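Long-range contacts in shikimate dehydrogenase (NADP(+)) (Thermotoga maritima, PDB 3U62), which probably catalyses the reversible NADPH-linked reduction of 3-dehydroshikimate to shikimate on the way to chorismate and the aromatic amino acids: residues Y8-S13 with N57-H62; N20-R25 with E241-E246; E106-V111 with K166-F171. All blocks are in the same frame, centred on the assembly; numbering follows the deposited sequence.

Interaction 1: residues Y8-S13 with N57-H62; sequences YPVRHS and NATIPH. With SO4 (sulfate ion), chain B.
Y8 meets both I60 and P61. Its backbone N donates to I60 O at 2.9 Å, nearly straight at 161° and onto a lone pair in the carbonyl plane. Beside this bond Y8 CB rests on P61 CD at 3.6 Å, and Y8 O lies 3.4 Å from the same CD. The proline presents CH2 groups where another residue would present an N-H, and the cis peptide before it turns the chain sharply after I60. Y8 CG, anti to the backbone N (chi1 -163°), turns away from P61, and the side chain touches P38 and P39. Strands 2-7 and 55-58 are parallel neighbours in the mixed sheet of the substrate-binding domain, and the Y8-I60 bond carries their pairing into the loops beyond. In T59, predicted to bind shikimate, CG2 is set between the backbone N and the carbonyl carbon and meets V10 CG2 at 3.9 Å. T59 O also accepts from H62 N, closing the turn around the cis I60-P61 peptide. Further along, S13 OG donates to sulfate O4 at 2.7 Å; I14 N and S15 OG bind the same ion, in a place predicted for shikimate.

Interaction 2: residues N20-R25 with E241-E246; sequences NEYFKR and EEVFKE
V243 and Y22 form the apolar part of this contact between two helices, whose axes approach to 9.5 Å and run roughly antiparallel, at 138°. V243 CG1 touches Y22 CD1 at 3.6 Å and Y22 O at the same distance. The two side chains cross at about a right angle. The same methyl packs against R25 CG at 3.7 Å, so one branched residue fills the space between consecutive turns of helix 15-26. The Y22 ring also reaches F244: its CE1 lies 3.9 Å from F244 CB, and F244 N sits near the plane of the ring at its edge. A flat, wide group suits this place because it can slide in beside the backbone of helix 241-248 and still carry a polar end: Y22 OH is hydrogen-bonded to I238 O and D240 N, in the residues just before that helix. F244 itself continues the apolar layer toward helix 222-235, against M230 and L233.

The polar part is a salt bridge. R25 NE donates to E246 OE1 at 2.8 Å, on the syn side but well out of the carboxylate plane, and bent, at 142°. The guanidinium and carboxylate planes are 55° apart, and R25 NH2 stays 3.6 Å from E246 OE2, so a single bent N-H bond, from NE, carries the ion pair rather than a forked pair. R25 CB and CG pack on V243, and the bend at chi2 turns CD toward E246 OE1.

An apolar centre with a solvent-exposed ion pair beside it thus fastens the C-terminal helix to the substrate-binding domain, and the positive charge of R25 probably eases the repulsion between E246 and nearby E21.

Interaction 3: residues E106-V111 with K166-F171; sequences EVKEPV and KAKSLF
V111 and F171 cross obliquely, V111 CG1 lying 3.6 Å from F171 CD1 and just as close to CE1. Both side chains face helix 118-129, where each touches L127. S169 shares this face of the sheet. Its OG, anti to the carbonyl carbon (chi1 -60°), points to the loop that leads into strand 111-114 and donates to K108 O at 2.7 Å, on a lone pair in the carbonyl plane. A water donates to the same OG at 2.7 Å and accepts from K108 N. V111 and S169 pair where strands 111-114 and 169-172 begin, adjacent central strands of the parallel Rossmann sheet of the NADP-binding domain. P110 O takes two donors there, K168 N at 2.9 Å and S169 N at 3.2 Å; P110 CG and CD rest on K166 O, where no N-H is needed. An alanine at S169 would probably leave K108 O without its hydroxyl donor and the water without one acceptor, weakening the hold on the loop at K108. K108 CB meets K168 CB at 3.7 Å, and K168 CG and CD run past E109 O, each at 3.4 Å. K108 NZ and K168 NZ are 5.8 Å apart, like charges that solvent would probably screen.

Interactions 1 and 2 both involve the substrate-binding domain and are joined by helix 15-26: the loop 8-13 leads to its start, beside the sulfate, and residues 20-25 belong to its later turns. Their centres are about 22 Å apart, with nearest atoms about 9 Å. Interaction 3 lies in the nucleotide-binding domain, about 29 Å from interaction 1 and about 35 Å from interaction 2 between centres, and is nested inside the long chain loop that interaction 2 closes. Interaction 1 belongs to the predicted substrate site itself, since it contains S13 and T59, both predicted to bind shikimate. Interaction 3 approaches the cofactor site, with the F171 side chain about 6 Å from that of V199, predicted to bind NADP(+).

Interaction 1: residues Y8-S13 with N57-H62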
loop_
_atom_site.group_PDB
_atom_site.type_symbol
_atom_site.label_atom_id
_atom_site.label_comp_id
_atom_site.label_asym_id
_atom_site.label_seq_id
_atom_site.Cartn_x
_atom_site.Cartn_y
_atom_site.Cartn_z
ATOM N N TYR A 8 9.364 -6.794 -7.440
ATOM C CA TYR A 8 9.932 -6.571 -8.763
ATOM C C TYR A 8 9.263 -5.355 -9.397
ATOM O O TYR A 8 8.159 -5.468 -9.937
ATOM C CB TYR A 8 9.715 -7.804 -9.639
ATOM C CG TYR A 8 10.578 -7.858 -10.869
ATOM C CD1 TYR A 8 11.943 -8.131 -10.771
ATOM C CD2 TYR A 8 10.031 -7.659 -12.134
ATOM C CE1 TYR A 8 12.745 -8.190 -11.897
ATOM C CE2 TYR A 8 10.824 -7.718 -13.270
ATOM C CZ TYR A 8 12.179 -7.985 -13.143
ATOM O OH TYR A 8 12.971 -8.043 -14.265
ATOM N N PRO A 9 9.920 -4.180 -9.332
ATOM C CA PRO A 9 11.246 -3.933 -8.758
ATOM C C PRO A 9 11.226 -3.744 -7.239
ATOM O O PRO A 9 10.168 -3.475 -6.659
ATOM C CB PRO A 9 11.667 -2.628 -9.432
ATOM C CG PRO A 9 10.388 -1.898 -9.646
ATOM C CD PRO A 9 9.327 -2.945 -9.880
ATOM N N VAL A 10 12.394 -3.877 -6.611
ATOM C CA VAL A 10 12.518 -3.653 -5.173
ATOM C C VAL A 10 13.896 -3.116 -4.753
ATOM O O VAL A 10 14.095 -2.749 -3.593
ATOM C CB VAL A 10 12.125 -4.923 -4.365
ATOM C CG1 VAL A 10 13.333 -5.827 -4.102
ATOM C CG2 VAL A 10 11.434 -4.527 -3.060
ATOM N N ARG A 11 14.834 -3.054 -5.696
ATOM C CA ARG A 11 16.205 -2.634 -5.386
ATOM C C ARG A 11 16.317 -1.203 -4.833
ATOM O O ARG A 11 17.266 -0.889 -4.116
ATOM C CB ARG A 11 17.127 -2.833 -6.597
ATOM C CG ARG A 11 16.858 -1.893 -7.754
ATOM C CD ARG A 11 17.319 -2.479 -9.073
ATOM N NE ARG A 11 17.078 -1.546 -10.171
ATOM C CZ ARG A 11 15.914 -1.402 -10.801
ATOM N NH1 ARG A 11 14.862 -2.135 -10.458
ATOM N NH2 ARG A 11 15.802 -0.520 -11.785
ATOM N N HIS A 12 15.343 -0.353 -5.161
ATOM C CA HIS A 12 15.319 1.030 -4.678
ATOM C C HIS A 12 14.378 1.239 -3.495
ATOM O O HIS A 12 13.985 2.372 -3.188
ATOM C CB HIS A 12 15.022 1.994 -5.831
ATOM C CG HIS A 12 16.159 2.122 -6.793
ATOM N ND1 HIS A 12 16.080 1.724 -8.110
ATOM C CD2 HIS A 12 17.426 2.562 -6.608
ATOM C CE1 HIS A 12 17.243 1.935 -8.701
ATOM N NE2 HIS A 12 18.077 2.441 -7.810
ATOM N N SER A 13 14.039 0.137 -2.829
ATOM C CA SER A 13 13.190 0.150 -1.642
ATOM C C SER A 13 13.812 0.966 -0.516
ATOM O O SER A 13 15.026 0.916 -0.297
ATOM C CB SER A 13 12.934 -1.279 -1.156
ATOM O OG SER A 13 12.216 -1.292 0.065
ATOM N N ASN A 57 8.554 -8.804 3.936
ATOM C CA ASN A 57 7.505 -8.053 3.280
ATOM C C ASN A 57 7.449 -8.414 1.805
ATOM O O ASN A 57 8.462 -8.774 1.202
ATOM C CB ASN A 57 7.723 -6.550 3.453
ATOM C CG ASN A 57 7.443 -6.078 4.865
ATOM O OD1 ASN A 57 6.360 -6.298 5.407
ATOM N ND2 ASN A 57 8.421 -5.413 5.471
ATOM N N ALA A 58 6.253 -8.327 1.236
ATOM C CA ALA A 58 6.059 -8.523 -0.190
ATOM C C ALA A 58 5.430 -7.268 -0.770
ATOM O O ALA A 58 4.489 -6.715 -0.194
ATOM C CB ALA A 58 5.172 -9.728 -0.444
ATOM N N THR A 59 5.962 -6.811 -1.896
ATOM C CA THR A 59 5.355 -5.710 -2.631
ATOM C C THR A 59 5.034 -6.186 -4.051
ATOM O O THR A 59 5.108 -7.387 -4.330
ATOM C CB THR A 59 6.242 -4.432 -2.598
ATOM O OG1 THR A 59 5.538 -3.335 -3.194
ATOM C CG2 THR A 59 7.576 -4.648 -3.315
ATOM N N ILE A 60 4.666 -5.260 -4.934
ATOM C CA ILE A 60 4.361 -5.604 -6.326
ATOM C C ILE A 60 5.522 -6.359 -6.983
ATOM O O ILE A 60 6.689 -6.038 -6.736
ATOM C CB ILE A 60 3.983 -4.358 -7.175
ATOM C CG1 ILE A 60 5.098 -3.300 -7.139
ATOM C CG2 ILE A 60 2.645 -3.780 -6.709
ATOM C CD1 ILE A 60 5.062 -2.312 -8.297
ATOM N N PRO A 61 5.210 -7.374 -7.811
ATOM C CA PRO A 61 3.882 -7.884 -8.142
ATOM C C PRO A 61 3.572 -9.208 -7.443
ATOM O O PRO A 61 2.990 -10.111 -8.053
ATOM C CB PRO A 61 3.992 -8.114 -9.649
ATOM C CG PRO A 61 5.450 -8.502 -9.862
ATOM C CD PRO A 61 6.239 -8.006 -8.656
ATOM N N HIS A 62 3.945 -9.319 -6.167
ATOM C CA HIS A 62 3.951 -10.612 -5.484
ATOM C C HIS A 62 3.011 -10.769 -4.291
ATOM O O HIS A 62 2.987 -11.834 -3.671
ATOM C CB HIS A 62 5.374 -10.954 -5.039
ATOM C CG HIS A 62 6.337 -11.125 -6.170
ATOM N ND1 HIS A 62 7.693 -10.910 -6.039
ATOM C CD2 HIS A 62 6.139 -11.502 -7.456
ATOM C CE1 HIS A 62 8.288 -11.146 -7.195
ATOM N NE2 HIS A 62 7.366 -11.498 -8.075
HETATM S S SO4 B . 9.482 0.250 -0.347
HETATM O O1 SO4 B . 10.190 1.444 -0.804
HETATM O O2 SO4 B . 9.674 -0.834 -1.305
HETATM O O3 SO4 B . 8.060 0.547 -0.228
HETATM O O4 SO4 B . 9.999 -0.151 0.965
#

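Interaction 2: residues N20-R25 with E241-E246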
loop_
_atom_site.group_PDB
_atom_site.type_symbol
_atom_site.label_atom_id
_atom_site.label_comp_id
_atom_site.label_asym_id
_atom_site.label_seq_id
_atom_site.Cartn_x
_atom_site.Cartn_y
_atom_site.Cartn_z
ATOM N N ASN A 20 16.945 -1.560 9.234
ATOM C CA ASN A 20 18.301 -1.782 9.741
ATOM C C ASN A 20 18.766 -0.712 10.724
ATOM O O ASN A 20 19.436 -1.029 11.713
ATOM C CB ASN A 20 19.305 -1.932 8.597
ATOM C CG ASN A 20 19.197 -3.274 7.899
ATOM O OD1 ASN A 20 19.066 -4.315 8.543
ATOM N ND2 ASN A 20 19.259 -3.257 6.573
ATOM N N GLU A 21 18.421 0.549 10.452
ATOM C CA GLU A 21 18.712 1.639 11.387
ATOM C C GLU A 21 17.923 1.438 12.679
ATOM O O GLU A 21 18.446 1.650 13.774
ATOM C CB GLU A 21 18.386 3.006 10.771
ATOM C CG GLU A 21 18.818 4.204 11.629
ATOM C CD GLU A 21 18.345 5.551 11.088
ATOM O OE1 GLU A 21 17.553 5.585 10.117
ATOM O OE2 GLU A 21 18.770 6.589 11.642
ATOM N N TYR A 22 16.666 1.022 12.531
ATOM C CA TYR A 22 15.784 0.744 13.659
ATOM C C TYR A 22 16.337 -0.373 14.546
ATOM O O TYR A 22 16.394 -0.222 15.770
ATOM C CB TYR A 22 14.375 0.401 13.160
ATOM C CG TYR A 22 13.474 -0.210 14.207
ATOM C CD1 TYR A 22 12.746 0.595 15.079
ATOM C CD2 TYR A 22 13.350 -1.594 14.322
ATOM C CE1 TYR A 22 11.921 0.037 16.045
ATOM C CE2 TYR A 22 12.529 -2.162 15.283
ATOM C CZ TYR A 22 11.818 -1.341 16.139
ATOM O OH TYR A 22 11.000 -1.891 17.093
ATOM N N PHE A 23 16.736 -1.486 13.929
ATOM C CA PHE A 23 17.308 -2.612 14.670
ATOM C C PHE A 23 18.569 -2.201 15.426
ATOM O O PHE A 23 18.741 -2.571 16.589
ATOM C CB PHE A 23 17.613 -3.805 13.754
ATOM C CG PHE A 23 16.396 -4.428 13.119
ATOM C CD1 PHE A 23 16.457 -4.915 11.815
ATOM C CD2 PHE A 23 15.192 -4.532 13.814
ATOM C CE1 PHE A 23 15.345 -5.496 11.214
ATOM C CE2 PHE A 23 14.073 -5.105 13.218
ATOM C CZ PHE A 23 14.149 -5.591 11.917
ATOM N N LYS A 24 19.440 -1.440 14.764
ATOM C CA LYS A 24 20.686 -0.980 15.374
ATOM C C LYS A 24 20.429 -0.055 16.564
ATOM O O LYS A 24 21.051 -0.209 17.617
ATOM C CB LYS A 24 21.595 -0.296 14.346
ATOM C CG LYS A 24 23.004 -0.018 14.859
ATOM C CD LYS A 24 23.862 0.687 13.821
ATOM C CE LYS A 24 25.189 1.133 14.418
ATOM N NZ LYS A 24 26.100 1.710 13.384
ATOM N N ARG A 25 19.512 0.897 16.389
ATOM C CA ARG A 25 19.152 1.839 17.449
ATOM C C ARG A 25 18.500 1.135 18.646
ATOM O O ARG A 25 18.680 1.554 19.792
ATOM C CB ARG A 25 18.245 2.941 16.885
ATOM C CG ARG A 25 17.767 3.991 17.886
ATOM C CD ARG A 25 18.907 4.814 18.469
ATOM N NE ARG A 25 18.427 5.704 19.524
ATOM C CZ ARG A 25 18.228 5.342 20.790
ATOM N NH1 ARG A 25 18.474 4.098 21.188
ATOM N NH2 ARG A 25 17.784 6.231 21.666
ATOM N N GLU A 241 8.293 1.096 20.676
ATOM C CA GLU A 241 7.558 2.310 20.306
ATOM C C GLU A 241 8.437 3.555 20.189
ATOM O O GLU A 241 8.329 4.301 19.213
ATOM C CB GLU A 241 6.401 2.562 21.282
ATOM C CG GLU A 241 5.456 3.689 20.859
ATOM C CD GLU A 241 4.306 3.899 21.829
ATOM O OE1 GLU A 241 4.544 3.903 23.057
ATOM O OE2 GLU A 241 3.160 4.068 21.362
ATOM N N GLU A 242 9.301 3.771 21.177
ATOM C CA GLU A 242 10.145 4.964 21.208
ATOM C C GLU A 242 11.192 4.963 20.100
ATOM O O GLU A 242 11.407 5.987 19.447
ATOM C CB GLU A 242 10.804 5.122 22.579
ATOM C CG GLU A 242 9.821 5.460 23.694
ATOM C CD GLU A 242 10.432 5.340 25.077
ATOM O OE1 GLU A 242 11.674 5.428 25.198
ATOM O OE2 GLU A 242 9.668 5.160 26.049
ATOM N N VAL A 243 11.835 3.817 19.892
ATOM C CA VAL A 243 12.832 3.677 18.831
ATOM C C VAL A 243 12.165 3.790 17.458
ATOM O O VAL A 243 12.725 4.401 16.542
ATOM C CB VAL A 243 13.635 2.353 18.961
ATOM C CG1 VAL A 243 14.580 2.158 17.780
ATOM C CG2 VAL A 243 14.421 2.333 20.266
ATOM N N PHE A 244 10.968 3.219 17.324
ATOM C CA PHE A 244 10.222 3.307 16.073
ATOM C C PHE A 244 9.920 4.754 15.695
ATOM O O PHE A 244 10.144 5.157 14.553
ATOM C CB PHE A 244 8.923 2.501 16.126
ATOM C CG PHE A 244 8.174 2.493 14.828
ATOM C CD1 PHE A 244 8.546 1.624 13.810
ATOM C CD2 PHE A 244 7.119 3.372 14.604
ATOM C CE1 PHE A 244 7.869 1.613 12.597
ATOM C CE2 PHE A 244 6.434 3.371 13.392
ATOM C CZ PHE A 244 6.816 2.490 12.385
ATOM N N LYS A 245 9.409 5.524 16.653
ATOM C CA LYS A 245 9.082 6.930 16.428
ATOM C C LYS A 245 10.317 7.751 16.063
ATOM O O LYS A 245 10.244 8.645 15.213
ATOM C CB LYS A 245 8.391 7.531 17.654
ATOM C CG LYS A 245 6.965 7.051 17.858
ATOM C CD LYS A 245 6.354 7.666 19.101
ATOM C CE LYS A 245 4.943 7.153 19.326
ATOM N NZ LYS A 245 4.328 7.749 20.546
ATOM N N GLU A 246 11.442 7.441 16.703
ATOM C CA GLU A 246 12.694 8.137 16.429
ATOM C C GLU A 246 13.215 7.847 15.018
ATOM O O GLU A 246 13.573 8.772 14.286
ATOM C CB GLU A 246 13.749 7.764 17.472
ATOM C CG GLU A 246 15.050 8.544 17.354
ATOM C CD GLU A 246 16.042 8.185 18.439
ATOM O OE1 GLU A 246 17.162 7.747 18.099
ATOM O OE2 GLU A 246 15.705 8.333 19.634
#

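Interaction 3: residues E106-V111 with K166-F171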
loop_
_atom_site.group_PDB
_atom_site.type_symbol
_atom_site.label_atom_id
_atom_site.label_comp_id
_atom_site.label_asym_id
_atom_site.label_seq_id
_atom_site.Cartn_x
_atom_site.Cartn_y
_atom_site.Cartn_z
ATOM N N GLU A 106 -12.303 12.670 8.301
ATOM C CA GLU A 106 -13.548 12.161 7.741
ATOM C C GLU A 106 -13.360 11.948 6.241
ATOM O O GLU A 106 -13.059 12.892 5.507
ATOM C CB GLU A 106 -14.703 13.138 8.002
ATOM C CG GLU A 106 -16.064 12.652 7.496
ATOM C CD GLU A 106 -17.140 13.729 7.506
ATOM O OE1 GLU A 106 -16.852 14.879 7.901
ATOM O OE2 GLU A 106 -18.286 13.419 7.113
ATOM N N VAL A 107 -13.522 10.705 5.798
ATOM C CA VAL A 107 -13.436 10.386 4.375
ATOM C C VAL A 107 -14.798 10.619 3.727
ATOM O O VAL A 107 -15.756 9.882 3.978
ATOM C CB VAL A 107 -12.931 8.940 4.128
ATOM C CG1 VAL A 107 -13.005 8.583 2.649
ATOM C CG2 VAL A 107 -11.503 8.784 4.627
ATOM N N LYS A 108 -14.875 11.664 2.908
ATOM C CA LYS A 108 -16.119 12.043 2.246
ATOM C C LYS A 108 -16.361 11.208 0.990
ATOM O O LYS A 108 -15.418 10.837 0.285
ATOM C CB LYS A 108 -16.128 13.540 1.925
ATOM C CG LYS A 108 -16.157 14.439 3.156
ATOM C CD LYS A 108 -16.209 15.909 2.773
ATOM C CE LYS A 108 -16.197 16.797 4.005
ATOM N NZ LYS A 108 -16.077 18.244 3.646
ATOM N N GLU A 109 -17.632 10.923 0.725
ATOM C CA GLU A 109 -18.041 10.043 -0.368
ATOM C C GLU A 109 -18.789 10.812 -1.453
ATOM O O GLU A 109 -19.349 11.875 -1.175
ATOM C CB GLU A 109 -18.936 8.929 0.167
ATOM C CG GLU A 109 -18.262 8.017 1.168
ATOM C CD GLU A 109 -19.231 7.047 1.808
ATOM O OE1 GLU A 109 -19.210 6.924 3.051
ATOM O OE2 GLU A 109 -20.018 6.406 1.077
ATOM N N PRO A 110 -18.820 10.279 -2.693
ATOM C CA PRO A 110 -18.228 9.022 -3.176
ATOM C C PRO A 110 -16.703 9.021 -3.179
ATOM O O PRO A 110 -16.076 10.080 -3.263
ATOM C CB PRO A 110 -18.746 8.922 -4.614
ATOM C CG PRO A 110 -19.964 9.780 -4.637
ATOM C CD PRO A 110 -19.630 10.919 -3.743
ATOM N N VAL A 111 -16.130 7.824 -3.092
ATOM C CA VAL A 111 -14.684 7.642 -3.099
ATOM C C VAL A 111 -14.263 6.908 -4.368
ATOM O O VAL A 111 -14.800 5.842 -4.684
ATOM C CB VAL A 111 -14.211 6.844 -1.858
ATOM C CG1 VAL A 111 -12.699 6.684 -1.864
ATOM C CG2 VAL A 111 -14.664 7.525 -0.573
ATOM N N LYS A 166 -17.674 13.642 -9.971
ATOM C CA LYS A 166 -18.841 13.321 -9.141
ATOM C C LYS A 166 -18.472 12.797 -7.748
ATOM O O LYS A 166 -19.349 12.414 -6.967
ATOM C CB LYS A 166 -19.738 12.306 -9.863
ATOM C CG LYS A 166 -20.395 12.833 -11.134
ATOM C CD LYS A 166 -21.365 11.819 -11.742
ATOM C CE LYS A 166 -22.095 12.468 -12.942
ATOM N NZ LYS A 166 -23.107 11.551 -13.539
ATOM N N ALA A 167 -17.176 12.796 -7.440
ATOM C CA ALA A 167 -16.669 12.222 -6.193
ATOM C C ALA A 167 -16.136 13.278 -5.228
ATOM O O ALA A 167 -15.968 14.444 -5.596
ATOM C CB ALA A 167 -15.597 11.188 -6.493
ATOM N N LYS A 168 -15.868 12.854 -3.994
ATOM C CA LYS A 168 -15.322 13.741 -2.968
ATOM C C LYS A 168 -13.935 13.318 -2.484
ATOM O O LYS A 168 -13.195 14.137 -1.934
ATOM C CB LYS A 168 -16.288 13.865 -1.785
ATOM C CG LYS A 168 -17.565 14.626 -2.110
ATOM C CD LYS A 168 -18.291 15.059 -0.850
ATOM C CE LYS A 168 -19.578 15.794 -1.186
ATOM N NZ LYS A 168 -20.213 16.385 0.027
ATOM N N SER A 169 -13.585 12.051 -2.689
ATOM C CA SER A 169 -12.254 11.548 -2.342
ATOM C C SER A 169 -11.654 10.728 -3.478
ATOM O O SER A 169 -12.366 10.001 -4.174
ATOM C CB SER A 169 -12.302 10.708 -1.064
ATOM O OG SER A 169 -12.773 11.472 0.034
ATOM N N LEU A 170 -10.340 10.853 -3.652
ATOM C CA LEU A 170 -9.609 10.114 -4.677
ATOM C C LEU A 170 -8.378 9.425 -4.090
ATOM O O LEU A 170 -7.565 10.056 -3.411
ATOM C CB LEU A 170 -9.195 11.047 -5.822
ATOM C CG LEU A 170 -8.304 10.496 -6.943
ATOM C CD1 LEU A 170 -9.041 9.459 -7.779
ATOM C CD2 LEU A 170 -7.793 11.619 -7.823
ATOM N N PHE A 171 -8.259 8.126 -4.362
ATOM C CA PHE A 171 -7.103 7.330 -3.964
ATOM C C PHE A 171 -6.402 6.795 -5.207
ATOM O O PHE A 171 -7.021 6.086 -6.008
ATOM C CB PHE A 171 -7.534 6.131 -3.106
ATOM C CG PHE A 171 -7.960 6.483 -1.704
ATOM C CD1 PHE A 171 -9.180 7.108 -1.465
ATOM C CD2 PHE A 171 -7.157 6.148 -0.617
ATOM C CE1 PHE A 171 -9.582 7.423 -0.168
ATOM C CE2 PHE A 171 -7.553 6.459 0.685
ATOM C CZ PHE A 171 -8.767 7.098 0.908
HETATM O O HOH W 1 -12.719 13.117 2.143
#